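DNA repair protein RecO (Deinococcus radiodurans, PDB 1U5K) probably takes part in DNA repair and in recombination through the RecF pathway, and binds a zinc ion. Local coordinates at residues D188-A193 with P212-A217; F116-R121 with L134-K139; S47-L52 with K72-E77; V25-P30 with V56-Y61. All coordinates share one frame; numbering follows the deposited sequence.

Contact 1: D188-A193 with P212-A217; sequences DFLRHA and PALWRA
Leu214 reaches from helix 211-225 into the angle between Phe189 and Leu190 of helix 184-192. Its CB points at the opposing helix without touching it. With chi1 at -61°, CG stands anti to the carbonyl carbon, and the fork beyond it brings both methyls onto the partner residues. CD1 lies over one face of the Phe189 ring, 4.0 Å from Phe189 CD2. The other methyl does more of the packing: Leu214 CD2 is 3.6 Å from Phe189 CD2, close to the ring's rim, and equally 3.6 Å from Leu190 CD2, so it wedges between an aromatic and an aliphatic neighbour. Leu190 meets it less closely with its CG, 4.0 Å from Leu214 CD2; the two leucine side chains are inclined to each other. The second face of the Phe189 ring is covered from within its own segment, where Ala193 CB sits 3.5 Å above the plane over the ring centre; the phenyl group is thus sandwiched between two methyls. This apolar packing joins two helices of the C-terminal region. Helix 129-141 lies against both: Tyr138 meets Phe189 edge-to-face and hydrogen-bonds to the backbone oxygen of Leu214, while Leu134 packs on Leu214 itself.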
loop_
_atom_site.group_PDB
_atom_site.type_symbol
_atom_site.label_atom_id
_atom_site.label_comp_id
_atom_site.label_asym_id
_atom_site.label_seq_id
_atom_site.Cartn_x
_atom_site.Cartn_y
_atom_site.Cartn_z
ATOM N N ASP A 188 7.076 -27.309 -12.068
ATOM C CA ASP A 188 8.256 -27.830 -11.410
ATOM C C ASP A 188 8.748 -26.869 -10.331
ATOM O O ASP A 188 9.151 -27.267 -9.233
ATOM C CB ASP A 188 9.318 -28.130 -12.466
ATOM C CG ASP A 188 10.674 -28.297 -11.870
ATOM O OD1 ASP A 188 11.426 -27.310 -11.990
ATOM O OD2 ASP A 188 11.037 -29.296 -11.225
ATOM N N PHE A 189 8.735 -25.585 -10.655
ATOM C CA PHE A 189 9.067 -24.566 -9.670
ATOM C C PHE A 189 8.140 -24.613 -8.464
ATOM O O PHE A 189 8.587 -24.710 -7.327
ATOM C CB PHE A 189 9.048 -23.170 -10.281
ATOM C CG PHE A 189 9.423 -22.102 -9.298
ATOM C CD1 PHE A 189 10.750 -21.820 -9.050
ATOM C CD2 PHE A 189 8.437 -21.430 -8.590
ATOM C CE1 PHE A 189 11.076 -20.827 -8.144
ATOM C CE2 PHE A 189 8.768 -20.458 -7.662
ATOM C CZ PHE A 189 10.081 -20.138 -7.473
ATOM N N LEU A 190 6.844 -24.569 -8.731
ATOM C CA LEU A 190 5.856 -24.562 -7.663
ATOM C C LEU A 190 5.987 -25.763 -6.736
ATOM O O LEU A 190 5.881 -25.601 -5.525
ATOM C CB LEU A 190 4.454 -24.460 -8.258
ATOM C CG LEU A 190 4.087 -23.141 -8.916
ATOM C CD1 LEU A 190 2.701 -23.230 -9.481
ATOM C CD2 LEU A 190 4.229 -21.919 -8.052
ATOM N N ARG A 191 6.287 -26.944 -7.279
ATOM C CA ARG A 191 6.361 -28.171 -6.508
ATOM C C ARG A 191 7.611 -28.318 -5.659
ATOM O O ARG A 191 7.613 -29.010 -4.642
ATOM C CB ARG A 191 6.219 -29.389 -7.427
ATOM C CG ARG A 191 4.833 -29.574 -8.014
ATOM C CD ARG A 191 4.800 -30.701 -9.034
ATOM N NE ARG A 191 3.463 -31.061 -9.465
ATOM C CZ ARG A 191 3.171 -31.690 -10.595
ATOM N NH1 ARG A 191 4.111 -32.038 -11.457
ATOM N NH2 ARG A 191 1.914 -31.996 -10.860
ATOM N N HIS A 192 8.665 -27.613 -6.037
ATOM C CA HIS A 192 9.968 -27.845 -5.441
ATOM C C HIS A 192 10.656 -26.605 -4.887
ATOM O O HIS A 192 11.641 -26.742 -4.182
ATOM C CB HIS A 192 10.835 -28.510 -6.507
ATOM C CG HIS A 192 10.269 -29.817 -6.972
ATOM N ND1 HIS A 192 10.081 -30.874 -6.111
ATOM C CD2 HIS A 192 9.812 -30.226 -8.179
ATOM C CE1 HIS A 192 9.548 -31.886 -6.771
ATOM N NE2 HIS A 192 9.382 -31.521 -8.030
ATOM N N ALA A 193 10.112 -25.417 -5.130
ATOM C CA ALA A 193 10.806 -24.176 -4.804
ATOM C C ALA A 193 11.058 -24.043 -3.308
ATOM O O ALA A 193 12.112 -23.563 -2.897
ATOM C CB ALA A 193 10.024 -22.989 -5.331
ATOM N N PRO A 212 4.764 -14.001 -14.497
ATOM C CA PRO A 212 3.530 -13.435 -13.936
ATOM C C PRO A 212 2.678 -14.495 -13.233
ATOM O O PRO A 212 2.142 -14.204 -12.166
ATOM C CB PRO A 212 2.853 -12.782 -15.149
ATOM C CG PRO A 212 4.024 -12.383 -16.004
ATOM C CD PRO A 212 4.972 -13.560 -15.886
ATOM N N ALA A 213 2.591 -15.705 -13.776
ATOM C CA ALA A 213 1.894 -16.811 -13.124
ATOM C C ALA A 213 2.438 -17.128 -11.728
ATOM O O ALA A 213 1.668 -17.335 -10.781
ATOM C CB ALA A 213 1.958 -18.045 -13.988
ATOM N N LEU A 214 3.763 -17.147 -11.619
ATOM C CA LEU A 214 4.455 -17.343 -10.349
ATOM C C LEU A 214 4.213 -16.232 -9.326
ATOM O O LEU A 214 3.971 -16.532 -8.155
ATOM C CB LEU A 214 5.949 -17.545 -10.566
ATOM C CG LEU A 214 6.323 -18.771 -11.402
ATOM C CD1 LEU A 214 7.830 -18.847 -11.576
ATOM C CD2 LEU A 214 5.827 -20.011 -10.673
ATOM N N TRP A 215 4.245 -14.978 -9.768
ATOM C CA TRP A 215 3.967 -13.855 -8.891
ATOM C C TRP A 215 2.523 -13.918 -8.428
ATOM O O TRP A 215 2.240 -13.657 -7.262
ATOM C CB TRP A 215 4.224 -12.495 -9.540
ATOM C CG TRP A 215 5.667 -12.162 -9.621
ATOM C CD1 TRP A 215 6.385 -11.991 -10.775
ATOM C CD2 TRP A 215 6.591 -11.998 -8.536
ATOM N NE1 TRP A 215 7.691 -11.717 -10.468
ATOM C CE2 TRP A 215 7.847 -11.706 -9.106
ATOM C CE3 TRP A 215 6.498 -12.081 -7.145
ATOM C CZ2 TRP A 215 8.988 -11.506 -8.337
ATOM C CZ3 TRP A 215 7.640 -11.874 -6.377
ATOM C CH2 TRP A 215 8.879 -11.616 -6.979
ATOM N N ARG A 216 1.615 -14.281 -9.326
ATOM C CA ARG A 216 0.194 -14.289 -9.009
ATOM C C ARG A 216 -0.136 -15.337 -7.962
ATOM O O ARG A 216 -0.879 -15.072 -7.018
ATOM C CB ARG A 216 -0.673 -14.441 -10.256
ATOM C CG ARG A 216 -0.857 -13.133 -11.020
ATOM C CD ARG A 216 -2.043 -13.108 -11.977
ATOM N NE ARG A 216 -1.935 -14.229 -12.907
ATOM C CZ ARG A 216 -1.258 -14.195 -14.048
ATOM N NH1 ARG A 216 -0.652 -13.084 -14.448
ATOM N NH2 ARG A 216 -1.207 -15.284 -14.801
ATOM N N ALA A 217 0.449 -16.517 -8.106
ATOM C CA ALA A 217 0.185 -17.615 -7.199
ATOM C C ALA A 217 0.692 -17.258 -5.805
ATOM O O ALA A 217 -0.010 -17.474 -4.811
ATOM C CB ALA A 217 0.836 -18.856 -7.715
#

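Contact 2: F116-R121 with L134-K139; sequences FAASLR and LVMSYK
Met136 drives its terminal methyl onto Ser119 and Ala118 between the two helices of an antiparallel hairpin, 110-125 and 129-141, which follow each other in the chain. The helices come close here, with the CA atoms of Ser119 and Met136 only 5.9 Å apart, a spacing permitted by the small residues on the first helix. Met136 CE lies 3.4 Å from Ser119 CB, tighter than ordinary van der Waals contact, and is also close to Ser119 N and the carbonyl carbon of Ala118; the exact position of the methyl is doubtful, and the tightness may partly reflect how it was placed. Ala118 CB flanks Met136 CE at 4.0 Å. Further back along the chain, Met136 CG touches Ser119 CB at 3.6 Å, so the serine meets the thioether chain at more than its end. The chain is bent at both chi2 (-62°) and chi3 (-81°), which curls it so that CE ends against the backbone of Ser119.

In the next layer, Val198 of helix 198-203 packs on Met136, and Met95 of helix 86-102 on Ser119, setting the hairpin within a larger helical bundle. The serine hydroxyl is turned back into its own helix: Ser119 OG donates to Phe116 O over 2.7 Å, in the carbonyl plane on a lone pair, and that same oxygen also accepts from Leu120 N.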
loop_
_atom_site.group_PDB
_atom_site.type_symbol
_atom_site.label_atom_id
_atom_site.label_comp_id
_atom_site.label_asym_id
_atom_site.label_seq_id
_atom_site.Cartn_x
_atom_site.Cartn_y
_atom_site.Cartn_z
ATOM N N PHE A 116 16.945 -13.945 4.235
ATOM C CA PHE A 116 16.649 -12.576 3.810
ATOM C C PHE A 116 17.889 -11.788 3.365
ATOM O O PHE A 116 17.908 -11.146 2.312
ATOM C CB PHE A 116 15.885 -11.822 4.898
ATOM C CG PHE A 116 15.637 -10.394 4.550
ATOM C CD1 PHE A 116 14.638 -10.066 3.645
ATOM C CD2 PHE A 116 16.402 -9.396 5.103
ATOM C CE1 PHE A 116 14.433 -8.753 3.281
ATOM C CE2 PHE A 116 16.194 -8.086 4.755
ATOM C CZ PHE A 116 15.214 -7.761 3.843
ATOM N N ALA A 117 18.940 -11.829 4.172
ATOM C CA ALA A 117 20.185 -11.137 3.865
ATOM C C ALA A 117 20.750 -11.630 2.533
ATOM O O ALA A 117 21.167 -10.824 1.688
ATOM C CB ALA A 117 21.196 -11.313 4.996
ATOM N N ALA A 118 20.663 -12.936 2.295
ATOM C CA ALA A 118 21.170 -13.514 1.043
ATOM C C ALA A 118 20.350 -13.031 -0.145
ATOM O O ALA A 118 20.875 -12.831 -1.233
ATOM C CB ALA A 118 21.154 -15.039 1.109
ATOM N N SER A 119 19.052 -12.825 0.069
ATOM C CA SER A 119 18.171 -12.324 -0.971
ATOM C C SER A 119 18.621 -10.947 -1.415
ATOM O O SER A 119 18.646 -10.672 -2.608
ATOM C CB SER A 119 16.689 -12.376 -0.547
ATOM O OG SER A 119 16.290 -11.227 0.165
ATOM N N LEU A 120 18.974 -10.084 -0.473
ATOM C CA LEU A 120 19.497 -8.767 -0.795
ATOM C C LEU A 120 20.847 -8.806 -1.521
ATOM O O LEU A 120 21.055 -8.067 -2.473
ATOM C CB LEU A 120 19.617 -7.906 0.460
ATOM C CG LEU A 120 18.321 -7.544 1.187
ATOM C CD1 LEU A 120 18.610 -6.494 2.239
ATOM C CD2 LEU A 120 17.183 -7.126 0.284
ATOM N N ARG A 121 21.772 -9.640 -1.069
ATOM C CA ARG A 121 23.014 -9.888 -1.792
ATOM C C ARG A 121 22.755 -10.338 -3.226
ATOM O O ARG A 121 23.306 -9.767 -4.156
ATOM C CB ARG A 121 23.849 -10.931 -1.041
ATOM C CG ARG A 121 24.486 -10.294 0.179
ATOM C CD ARG A 121 25.580 -11.097 0.855
ATOM N NE ARG A 121 25.312 -12.517 1.007
ATOM C CZ ARG A 121 24.695 -13.061 2.047
ATOM N NH1 ARG A 121 24.171 -12.320 3.021
ATOM N NH2 ARG A 121 24.555 -14.373 2.070
ATOM N N LEU A 134 11.890 -14.001 -6.890
ATOM C CA LEU A 134 10.970 -15.122 -7.003
ATOM C C LEU A 134 11.416 -16.296 -6.146
ATOM O O LEU A 134 10.667 -16.829 -5.326
ATOM C CB LEU A 134 10.725 -15.578 -8.442
ATOM C CG LEU A 134 9.566 -14.869 -9.117
ATOM C CD1 LEU A 134 9.575 -15.204 -10.586
ATOM C CD2 LEU A 134 8.194 -15.116 -8.466
ATOM N N VAL A 135 12.674 -16.673 -6.316
ATOM C CA VAL A 135 13.224 -17.835 -5.644
ATOM C C VAL A 135 13.226 -17.661 -4.133
ATOM O O VAL A 135 12.810 -18.557 -3.410
ATOM C CB VAL A 135 14.631 -18.165 -6.171
ATOM C CG1 VAL A 135 15.316 -19.172 -5.284
ATOM C CG2 VAL A 135 14.505 -18.676 -7.581
ATOM N N MET A 136 13.647 -16.486 -3.682
ATOM C CA MET A 136 13.848 -16.197 -2.276
ATOM C C MET A 136 12.503 -16.013 -1.581
ATOM O O MET A 136 12.295 -16.496 -0.471
ATOM C CB MET A 136 14.725 -14.951 -2.126
ATOM C CG MET A 136 16.145 -15.182 -2.654
ATOM S SD MET A 136 17.007 -16.465 -1.771
ATOM C CE MET A 136 17.513 -15.627 -0.447
ATOM N N SER A 137 11.571 -15.356 -2.256
ATOM C CA SER A 137 10.242 -15.199 -1.690
ATOM C C SER A 137 9.534 -16.552 -1.474
ATOM O O SER A 137 8.998 -16.826 -0.385
ATOM C CB SER A 137 9.520 -14.069 -2.450
ATOM O OG SER A 137 8.999 -14.602 -3.649
ATOM N N TYR A 138 9.631 -17.474 -2.430
ATOM C CA TYR A 138 9.065 -18.812 -2.261
ATOM C C TYR A 138 9.795 -19.613 -1.183
ATOM O O TYR A 138 9.174 -20.275 -0.341
ATOM C CB TYR A 138 9.016 -19.578 -3.588
ATOM C CG TYR A 138 7.792 -19.362 -4.429
ATOM C CD1 TYR A 138 7.682 -18.245 -5.240
ATOM C CD2 TYR A 138 6.718 -20.266 -4.408
ATOM C CE1 TYR A 138 6.546 -18.044 -5.994
ATOM C CE2 TYR A 138 5.596 -20.092 -5.198
ATOM C CZ TYR A 138 5.510 -18.963 -5.989
ATOM O OH TYR A 138 4.425 -18.717 -6.801
ATOM N N LYS A 139 11.116 -19.489 -1.153
ATOM C CA LYS A 139 11.895 -20.132 -0.114
ATOM C C LYS A 139 11.518 -19.685 1.286
ATOM O O LYS A 139 11.448 -20.505 2.194
ATOM C CB LYS A 139 13.400 -19.957 -0.323
ATOM C CG LYS A 139 14.227 -20.924 0.495
ATOM C CD LYS A 139 14.424 -22.291 -0.149
ATOM C CE LYS A 139 15.220 -23.203 0.778
ATOM N NZ LYS A 139 15.046 -24.638 0.481
#

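Contact 3: S47-L52 with K72-E77; sequences SSSLNL and KQAVLE
Ser49 and Leu50, in the loop between strands 32-38 and 55-61, pack against Ala74 and Leu76 of strand 69-78. The connection between the third and fourth strands is where OB folds commonly carry a helix; here residues 47-49 have helical backbone angles but lack the regular bonds.

The contacts across the interface are van der Waals ones. Ala74 CB takes the central place, meeting Ser49 OG at 3.7 Å and, more loosely, Leu50 CD2 at 4.3 Å. Towards the exposed margin, Ser49 CB approaches Leu76 CB at 4.4 Å. The closest CA pair, Ser49 and Leu76, is 5.6 Å apart, a spacing the small Ser49 allows.

The polar bonds described here are made within the loop or to residues off strand 69-78. A chi1 of 69° sets Ser49 OG between its backbone N and carbonyl carbon, and from there it hydrogen-bonds to Leu46 O. Asn51 ND2 donates to Ser48 O over 2.7 Å in a nearly straight bond (164°); the acceptor lies in the plane of the amide, although the donor stands above the carbonyl plane. Leu50 is the centre of an inverse gamma turn. Arg15 of strand 5-17 binds the carbonyl oxygens of Ser47 and Leu50, and His54 that of Ser49.

With the Ser49 hydroxyl and these three carbonyls already bonded, the loop offers the strand carbon atoms and one hydroxyl engaged elsewhere.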
loop_
_atom_site.group_PDB
_atom_site.type_symbol
_atom_site.label_atom_id
_atom_site.label_comp_id
_atom_site.label_asym_id
_atom_site.label_seq_id
_atom_site.Cartn_x
_atom_site.Cartn_y
_atom_site.Cartn_z
ATOM N N SER A 47 22.050 9.514 10.905
ATOM C CA SER A 47 21.100 9.630 9.803
ATOM C C SER A 47 21.446 8.765 8.597
ATOM O O SER A 47 20.593 8.045 8.067
ATOM C CB SER A 47 20.996 11.086 9.346
ATOM O OG SER A 47 19.893 11.239 8.471
ATOM N N SER A 48 22.707 8.813 8.185
ATOM C CA SER A 48 23.115 8.125 6.966
ATOM C C SER A 48 23.211 6.611 7.141
ATOM O O SER A 48 22.874 5.867 6.212
ATOM C CB SER A 48 24.454 8.671 6.477
ATOM O OG SER A 48 25.439 8.383 7.450
ATOM N N SER A 49 23.661 6.169 8.313
ATOM C CA SER A 49 23.727 4.737 8.594
ATOM C C SER A 49 22.354 4.057 8.590
ATOM O O SER A 49 22.234 2.950 8.067
ATOM C CB SER A 49 24.478 4.422 9.893
ATOM O OG SER A 49 23.755 4.846 11.038
ATOM N N LEU A 50 21.309 4.698 9.106
ATOM C CA LEU A 50 20.018 4.030 9.202
ATOM C C LEU A 50 19.205 4.106 7.905
ATOM O O LEU A 50 18.055 4.537 7.904
ATOM C CB LEU A 50 19.249 4.589 10.396
ATOM C CG LEU A 50 19.779 4.280 11.801
ATOM C CD1 LEU A 50 18.905 5.000 12.819
ATOM C CD2 LEU A 50 19.818 2.802 12.132
ATOM N N ASN A 51 19.798 3.762 6.767
ATOM C CA ASN A 51 19.049 3.816 5.518
ATOM C C ASN A 51 18.712 2.425 5.009
ATOM O O ASN A 51 19.335 1.449 5.418
ATOM C CB ASN A 51 19.800 4.612 4.449
ATOM C CG ASN A 51 19.564 6.100 4.582
ATOM O OD1 ASN A 51 18.513 6.632 4.191
ATOM N ND2 ASN A 51 20.548 6.775 5.165
ATOM N N LEU A 52 17.724 2.366 4.124
ATOM C CA LEU A 52 17.208 1.094 3.650
ATOM C C LEU A 52 18.336 0.211 3.158
ATOM O O LEU A 52 19.229 0.666 2.439
ATOM C CB LEU A 52 16.205 1.235 2.507
ATOM C CG LEU A 52 14.747 1.437 2.876
ATOM C CD1 LEU A 52 13.866 1.380 1.638
ATOM C CD2 LEU A 52 14.331 0.414 3.875
ATOM N N LYS A 72 20.650 4.353 20.618
ATOM C CA LYS A 72 21.645 5.161 21.313
ATOM C C LYS A 72 22.898 5.269 20.447
ATOM O O LYS A 72 23.538 6.319 20.401
ATOM C CB LYS A 72 21.923 4.579 22.705
ATOM C CG LYS A 72 20.730 4.699 23.664
ATOM C CD LYS A 72 21.093 5.247 25.062
ATOM C CE LYS A 72 19.917 5.460 26.038
ATOM N NZ LYS A 72 20.085 5.116 27.501
ATOM N N GLN A 73 23.262 4.180 19.778
ATOM C CA GLN A 73 24.365 4.194 18.822
ATOM C C GLN A 73 24.050 3.320 17.609
ATOM O O GLN A 73 23.282 2.364 17.674
ATOM C CB GLN A 73 25.655 3.688 19.466
ATOM C CG GLN A 73 26.254 4.581 20.541
ATOM C CD GLN A 73 27.292 3.846 21.364
ATOM O OE1 GLN A 73 27.906 2.900 20.875
ATOM N NE2 GLN A 73 27.496 4.271 22.607
ATOM N N ALA A 74 24.675 3.651 16.487
ATOM C CA ALA A 74 24.484 2.886 15.262
ATOM C C ALA A 74 25.783 2.901 14.473
ATOM O O ALA A 74 26.398 3.950 14.299
ATOM C CB ALA A 74 23.342 3.472 14.448
ATOM N N VAL A 75 26.180 1.723 14.008
ATOM C CA VAL A 75 27.428 1.534 13.282
ATOM C C VAL A 75 27.122 0.759 12.000
ATOM O O VAL A 75 26.520 -0.314 12.041
ATOM C CB VAL A 75 28.408 0.761 14.191
ATOM C CG1 VAL A 75 29.508 0.077 13.392
ATOM C CG2 VAL A 75 29.000 1.721 15.220
ATOM N N LEU A 76 27.532 1.299 10.859
ATOM C CA LEU A 76 27.355 0.616 9.588
ATOM C C LEU A 76 28.269 -0.608 9.462
ATOM O O LEU A 76 29.491 -0.503 9.540
ATOM C CB LEU A 76 27.533 1.619 8.450
ATOM C CG LEU A 76 27.361 1.079 7.033
ATOM C CD1 LEU A 76 25.898 0.726 6.815
ATOM C CD2 LEU A 76 27.839 2.128 6.038
ATOM N N GLU A 77 27.675 -1.786 9.294
ATOM C CA GLU A 77 28.409 -3.042 9.198
ATOM C C GLU A 77 28.518 -3.606 7.784
ATOM O O GLU A 77 29.354 -4.456 7.504
ATOM C CB GLU A 77 27.785 -4.091 10.116
ATOM C CG GLU A 77 27.929 -3.664 11.567
ATOM C CD GLU A 77 27.294 -4.591 12.582
ATOM O OE1 GLU A 77 26.567 -5.541 12.222
ATOM O OE2 GLU A 77 27.539 -4.348 13.781
#

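Contact 4: V25-P30 with V56-Y61; sequences VTLLTP and VGVQVY
Leu27 of strand 23-29 meets Val56 and Val58 of strand 55-61 chiefly through CD1, across the interior of the OB-fold domain. The strands are not sheet neighbours: strand 5-17 runs between them, and the closest CA pair, Leu27 and Val56, is 8.9 Å apart. Side-chain conformation closes that gap. Leu27 places CG anti to its carbonyl carbon (chi1 -50°), while chi2 at -169° keeps the chain extended, carrying CD1 farthest towards the opposite wall. There it lies 4.0 Å from Val56 CG2 and 4.2 Å from Val58 CG2. Both valines have similar rotamers, with chi1 of -60° in Val56, and present the equivalent branch, CG2, to the leucine. The Leu27 and Val56 side chains cross at about a right angle, and their methyls meet at the ends. Val58 and Val56 are two residues apart on their strand and project on the same side of the sheet.

Val12 of strand 5-17 also packs on Leu27, and Ala74 of strand 69-78 on Val58, which extends the hydrophobic interior to the adjoining strands. With nothing but branched aliphatic groups meeting, the contact has no directional bonds; it depends on close fit, with these rotamers bringing the methyls together.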
loop_
_atom_site.group_PDB
_atom_site.type_symbol
_atom_site.label_atom_id
_atom_site.label_comp_id
_atom_site.label_asym_id
_atom_site.label_seq_id
_atom_site.Cartn_x
_atom_site.Cartn_y
_atom_site.Cartn_z
ATOM N N VAL A 25 12.900 3.297 12.551
ATOM C CA VAL A 25 13.327 2.238 11.653
ATOM C C VAL A 25 12.782 0.902 12.087
ATOM O O VAL A 25 12.589 0.633 13.269
ATOM C CB VAL A 25 14.844 2.102 11.542
ATOM C CG1 VAL A 25 15.383 3.187 10.642
ATOM C CG2 VAL A 25 15.505 2.084 12.904
ATOM N N THR A 26 12.500 0.077 11.088
ATOM C CA THR A 26 12.268 -1.325 11.347
ATOM C C THR A 26 13.474 -2.092 10.820
ATOM O O THR A 26 13.959 -1.829 9.723
ATOM C CB THR A 26 10.966 -1.750 10.701
ATOM O OG1 THR A 26 9.888 -1.056 11.332
ATOM C CG2 THR A 26 10.668 -3.210 10.992
ATOM N N LEU A 27 13.938 -3.047 11.613
ATOM C CA LEU A 27 15.044 -3.895 11.225
ATOM C C LEU A 27 14.626 -5.352 11.260
ATOM O O LEU A 27 13.870 -5.808 12.123
ATOM C CB LEU A 27 16.240 -3.717 12.152
ATOM C CG LEU A 27 16.835 -2.359 12.518
ATOM C CD1 LEU A 27 18.144 -2.679 13.216
ATOM C CD2 LEU A 27 17.103 -1.512 11.340
ATOM N N LEU A 28 15.150 -6.105 10.305
ATOM C CA LEU A 28 15.140 -7.550 10.436
ATOM C C LEU A 28 16.504 -7.985 10.959
ATOM O O LEU A 28 17.533 -7.588 10.423
ATOM C CB LEU A 28 14.778 -8.190 9.103
ATOM C CG LEU A 28 13.400 -7.828 8.563
ATOM C CD1 LEU A 28 13.252 -8.568 7.261
ATOM C CD2 LEU A 28 12.280 -8.116 9.543
ATOM N N THR A 29 16.477 -8.793 12.012
ATOM C CA THR A 29 17.647 -9.295 12.729
ATOM C C THR A 29 17.569 -10.791 13.021
ATOM O O THR A 29 16.470 -11.348 13.036
ATOM C CB THR A 29 17.851 -8.570 14.077
ATOM O OG1 THR A 29 17.047 -9.151 15.119
ATOM C CG2 THR A 29 17.440 -7.118 13.971
ATOM N N PRO A 30 18.713 -11.414 13.309
ATOM C CA PRO A 30 18.719 -12.841 13.637
ATOM C C PRO A 30 17.917 -13.187 14.886
ATOM O O PRO A 30 17.498 -14.337 15.003
ATOM C CB PRO A 30 20.208 -13.193 13.754
ATOM C CG PRO A 30 20.923 -11.930 13.952
ATOM C CD PRO A 30 20.072 -10.848 13.318
ATOM N N VAL A 56 23.208 -2.804 9.921
ATOM C CA VAL A 56 23.709 -1.957 10.995
ATOM C C VAL A 56 23.811 -2.700 12.317
ATOM O O VAL A 56 23.062 -3.643 12.571
ATOM C CB VAL A 56 22.853 -0.701 11.175
ATOM C CG1 VAL A 56 22.852 0.105 9.893
ATOM C CG2 VAL A 56 21.431 -1.048 11.627
ATOM N N GLY A 57 24.765 -2.277 13.140
ATOM C CA GLY A 57 24.851 -2.632 14.545
ATOM C C GLY A 57 24.323 -1.451 15.340
ATOM O O GLY A 57 24.659 -0.295 15.077
ATOM N N VAL A 58 23.420 -1.736 16.267
ATOM C CA VAL A 58 22.766 -0.697 17.044
ATOM C C VAL A 58 22.767 -1.087 18.513
ATOM O O VAL A 58 22.562 -2.247 18.862
ATOM C CB VAL A 58 21.290 -0.456 16.653
ATOM C CG1 VAL A 58 21.197 0.251 15.310
ATOM C CG2 VAL A 58 20.462 -1.730 16.645
ATOM N N GLN A 59 23.008 -0.094 19.360
ATOM C CA GLN A 59 22.733 -0.217 20.780
ATOM C C GLN A 59 21.378 0.420 21.039
ATOM O O GLN A 59 21.161 1.595 20.771
ATOM C CB GLN A 59 23.828 0.471 21.592
ATOM C CG GLN A 59 23.649 0.346 23.090
ATOM C CD GLN A 59 24.859 0.871 23.823
ATOM O OE1 GLN A 59 25.765 0.097 24.123
ATOM N NE2 GLN A 59 24.910 2.178 24.048
ATOM N N VAL A 60 20.465 -0.358 21.602
ATOM C CA VAL A 60 19.121 0.147 21.843
ATOM C C VAL A 60 18.752 0.076 23.316
ATOM O O VAL A 60 19.136 -0.857 24.027
ATOM C CB VAL A 60 18.013 -0.600 21.060
ATOM C CG1 VAL A 60 18.028 -0.168 19.611
ATOM C CG2 VAL A 60 18.121 -2.096 21.209
ATOM N N TYR A 61 17.956 1.054 23.730
ATOM C CA TYR A 61 17.461 1.141 25.100
ATOM C C TYR A 61 15.948 0.968 25.112
ATOM O O TYR A 61 15.245 1.721 24.447
ATOM C CB TYR A 61 17.809 2.523 25.655
ATOM C CG TYR A 61 17.157 2.844 26.978
ATOM C CD1 TYR A 61 17.678 2.330 28.163
ATOM C CD2 TYR A 61 16.061 3.697 27.056
ATOM C CE1 TYR A 61 17.110 2.647 29.395
ATOM C CE2 TYR A 61 15.476 4.003 28.270
ATOM C CZ TYR A 61 15.991 3.447 29.443
ATOM O OH TYR A 61 15.454 3.715 30.686
#

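Contact 4 and the strand 72-77 half of contact 3 belong to one OB-fold sheet, with loop 47-52 packed on it; the two centres are 9 Å apart, and the neighbouring strands 55-61 and 69-78 are bonded through Val75 N to Gly57 O (2.7 Å). Contacts 1 and 2, 15 Å apart between centres, share the helical C-terminal region, where Trp215 CE2 of contact 1 packs on Leu134 CD2 of contact 2 at 3.5 Å. The two regions meet where Phe116 CE2 of contact 2 packs on Leu28 CD1 of contact 4 at 3.9 Å. Contacts 1 and 3 lie on opposite sides of the chain's centre, 36 Å apart between centres. All four contacts are away from the zinc site formed by Cys153, Cys156, Cys173 and Cys176.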